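Local coordinates for conserved protein (Methanosarcina mazei, PDB 2NR4) that binds flavin mononucleotide and is a flavoprotein of unknown biochemical function, probably of the FMN-binding barrel type, at residues A[42-47]-A[93-98]. Residues are numbered along the deposited sequence; the frame is centred on the assembly and turned at random.
Sequences PNAAPI and SDLVPS. With FMN (flavin mononucleotide), chain C.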
loop_
_atom_site.group_PDB
_atom_site.type_symbol
_atom_site.label_atom_id
_atom_site.label_comp_id
_atom_site.label_asym_id
_atom_site.label_seq_id
_atom_site.Cartn_x
_atom_site.Cartn_y
_atom_site.Cartn_z
ATOM N N PRO A 42 -27.123 1.785 5.536
ATOM C CA PRO A 42 -25.770 1.673 4.943
ATOM C C PRO A 42 -24.870 0.758 5.739
ATOM O O PRO A 42 -24.860 0.776 6.989
ATOM C CB PRO A 42 -25.249 3.110 4.972
ATOM C CG PRO A 42 -26.019 3.786 6.125
ATOM C CD PRO A 42 -27.375 3.123 6.103
ATOM N N ASN A 43 -24.067 -0.007 4.990
ATOM C CA ASN A 43 -23.156 -0.976 5.545
ATOM C C ASN A 43 -21.826 -0.816 4.821
ATOM O O ASN A 43 -21.790 -0.452 3.629
ATOM C CB ASN A 43 -23.653 -2.376 5.196
ATOM C CG ASN A 43 -22.799 -3.453 5.820
ATOM O OD1 ASN A 43 -22.041 -4.189 5.134
ATOM N ND2 ASN A 43 -22.893 -3.552 7.123
ATOM N N ALA A 44 -20.745 -1.064 5.534
ATOM C CA ALA A 44 -19.425 -1.025 4.901
ATOM C C ALA A 44 -18.681 -2.308 5.242
ATOM O O ALA A 44 -18.804 -2.823 6.349
ATOM C CB ALA A 44 -18.661 0.172 5.415
ATOM N N ALA A 45 -17.870 -2.811 4.319
ATOM C CA ALA A 45 -17.037 -4.002 4.622
ATOM C C ALA A 45 -15.866 -4.061 3.636
ATOM O O ALA A 45 -16.056 -3.737 2.481
ATOM C CB ALA A 45 -17.883 -5.254 4.464
ATOM N N PRO A 46 -14.672 -4.456 4.088
ATOM C CA PRO A 46 -13.574 -4.667 3.105
ATOM C C PRO A 46 -13.896 -5.749 2.101
ATOM O O PRO A 46 -14.436 -6.816 2.438
ATOM C CB PRO A 46 -12.378 -5.046 3.970
ATOM C CG PRO A 46 -12.676 -4.386 5.258
ATOM C CD PRO A 46 -14.173 -4.608 5.459
ATOM N N ILE A 47 -13.599 -5.436 0.837
ATOM C CA ILE A 47 -13.872 -6.339 -0.266
ATOM C C ILE A 47 -12.800 -6.102 -1.295
ATOM O O ILE A 47 -12.384 -4.969 -1.486
ATOM C CB ILE A 47 -15.248 -5.989 -0.917
ATOM C CG1 ILE A 47 -16.404 -6.211 0.087
ATOM C CG2 ILE A 47 -15.486 -6.790 -2.167
ATOM C CD1 ILE A 47 -16.775 -7.680 0.267
ATOM N N SER A 93 -16.934 -4.165 12.926
ATOM C CA SER A 93 -18.000 -3.343 13.510
ATOM C C SER A 93 -18.961 -2.867 12.447
ATOM O O SER A 93 -18.859 -3.237 11.293
ATOM C CB SER A 93 -17.429 -2.115 14.226
ATOM O OG SER A 93 -16.454 -2.471 15.183
ATOM N N ASP A 94 -19.925 -2.066 12.882
ATOM C CA ASP A 94 -20.847 -1.391 11.997
ATOM C C ASP A 94 -20.440 0.083 11.998
ATOM O O ASP A 94 -20.377 0.721 13.057
ATOM C CB ASP A 94 -22.296 -1.515 12.512
ATOM C CG ASP A 94 -22.741 -2.963 12.739
ATOM O OD1 ASP A 94 -23.511 -3.485 11.902
ATOM O OD2 ASP A 94 -22.360 -3.570 13.767
ATOM N N LEU A 95 -20.160 0.638 10.830
ATOM C CA LEU A 95 -19.943 2.075 10.758
ATOM C C LEU A 95 -21.318 2.708 10.960
ATOM O O LEU A 95 -22.330 2.161 10.542
ATOM C CB LEU A 95 -19.354 2.496 9.421
ATOM C CG LEU A 95 -17.982 1.979 8.971
ATOM C CD1 LEU A 95 -17.460 2.866 7.856
ATOM C CD2 LEU A 95 -16.967 1.944 10.091
ATOM N N VAL A 96 -21.352 3.839 11.635
ATOM C CA VAL A 96 -22.640 4.468 11.907
ATOM C C VAL A 96 -23.130 5.222 10.657
ATOM O O VAL A 96 -22.313 5.648 9.813
ATOM C CB VAL A 96 -22.611 5.277 13.215
ATOM C CG1 VAL A 96 -22.537 4.321 14.403
ATOM C CG2 VAL A 96 -21.474 6.202 13.253
ATOM N N PRO A 97 -24.463 5.328 10.483
ATOM C CA PRO A 97 -24.962 6.029 9.304
ATOM C C PRO A 97 -24.387 7.422 9.066
ATOM O O PRO A 97 -24.343 7.838 7.898
ATOM C CB PRO A 97 -26.504 6.065 9.535
ATOM C CG PRO A 97 -26.744 4.847 10.421
ATOM C CD PRO A 97 -25.568 4.798 11.320
ATOM N N SER A 98 -23.886 8.106 10.106
ATOM C CA SER A 98 -23.278 9.456 9.927
ATOM C C SER A 98 -21.934 9.458 9.184
ATOM O O SER A 98 -21.416 10.514 8.798
ATOM C CB SER A 98 -23.130 10.232 11.247
ATOM O OG SER A 98 -22.599 9.448 12.307
HETATM N N1 FMN C . -15.135 -10.703 1.899
HETATM C C2 FMN C . -15.696 -11.033 0.684
HETATM O O2 FMN C . -16.788 -11.596 0.676
HETATM N N3 FMN C . -15.027 -10.766 -0.491
HETATM C C4 FMN C . -13.791 -10.139 -0.463
HETATM O O4 FMN C . -13.285 -9.701 -1.489
HETATM C C4A FMN C . -13.223 -9.792 0.761
HETATM N N5 FMN C . -11.984 -9.174 0.817
HETATM C C5A FMN C . -11.425 -8.810 2.034
HETATM C C6 FMN C . -10.180 -8.169 2.069
HETATM C C7 FMN C . -9.614 -7.799 3.280
HETATM C C7M FMN C . -8.245 -7.178 3.276
HETATM C C8 FMN C . -10.300 -8.098 4.477
HETATM C C8M FMN C . -9.827 -7.588 5.786
HETATM C C9 FMN C . -11.543 -8.744 4.453
HETATM C C9A FMN C . -12.114 -9.092 3.214
HETATM N N10 FMN C . -13.354 -9.731 3.158
HETATM C C10 FMN C . -13.905 -10.082 1.943
HETATM C "C1'" FMN C . -14.026 -10.183 4.419
HETATM C "C2'" FMN C . -15.088 -9.156 4.792
HETATM O "O2'" FMN C . -14.517 -7.875 4.812
HETATM C "C3'" FMN C . -15.575 -9.466 6.189
HETATM O "O3'" FMN C . -16.174 -10.751 6.178
HETATM C "C4'" FMN C . -16.533 -8.390 6.694
HETATM O "O4'" FMN C . -16.679 -8.642 8.070
HETATM C "C5'" FMN C . -17.895 -8.443 5.988
HETATM O "O5'" FMN C . -18.853 -7.695 6.708
HETATM P P FMN C . -20.371 -7.403 6.213
HETATM O O1P FMN C . -21.220 -8.526 6.833
HETATM O O2P FMN C . -20.428 -7.536 4.673
HETATM O O3P FMN C . -20.791 -6.052 6.798
HETATM O O HOH W 1 -22.981 0.669 8.779
HETATM O O HOH W 2 -20.946 -0.835 8.359
#
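The rings of Pro42 and Pro97 meet at about a right angle, CG of Pro42 lying 4.0 Å from CA of Pro97. Phe100 and Tyr102 of strand 100-103 also touch Pro42. Segment 42-47 begins a strand of a closed six-stranded antiparallel barrel, consistent with an FMN-binding split barrel. Segment 93-98 lies in the loop between helix 84-92 and strand 100-103. A second apolar contact pairs CB of Ala44 with CD1 of Leu95, 3.8 Å apart. Phe100 touches both of these residues. No direct hydrogen bond joins the segments. One water accepts from Ala44 N at 2.8 Å and from Leu95 N at 3.0 Å. A second water lies between Pro42 O and Leu95 O, though one of its bonds is doubtfully short.

Further along, the strand lines the flavin. Ile47 CD1 sits over the pyrimidine end, 3.5 Å from FMN C2. Pro46 CB covers the same face at the dimethylbenzene end, 3.7 Å from FMN C8. At the start of the strand, the side chain of Asn43 leaves opposite its own backbone N (chi1 -176°), which carries the amide to the phosphate; its CG is 3.4 Å from FMN O3P. With an alanine here the phosphate would probably lose this polar neighbour, and a gap would open beside His65 and Thr66. The ribityl O2' of FMN donates a hydrogen bond to Pro46 O at 2.6 Å.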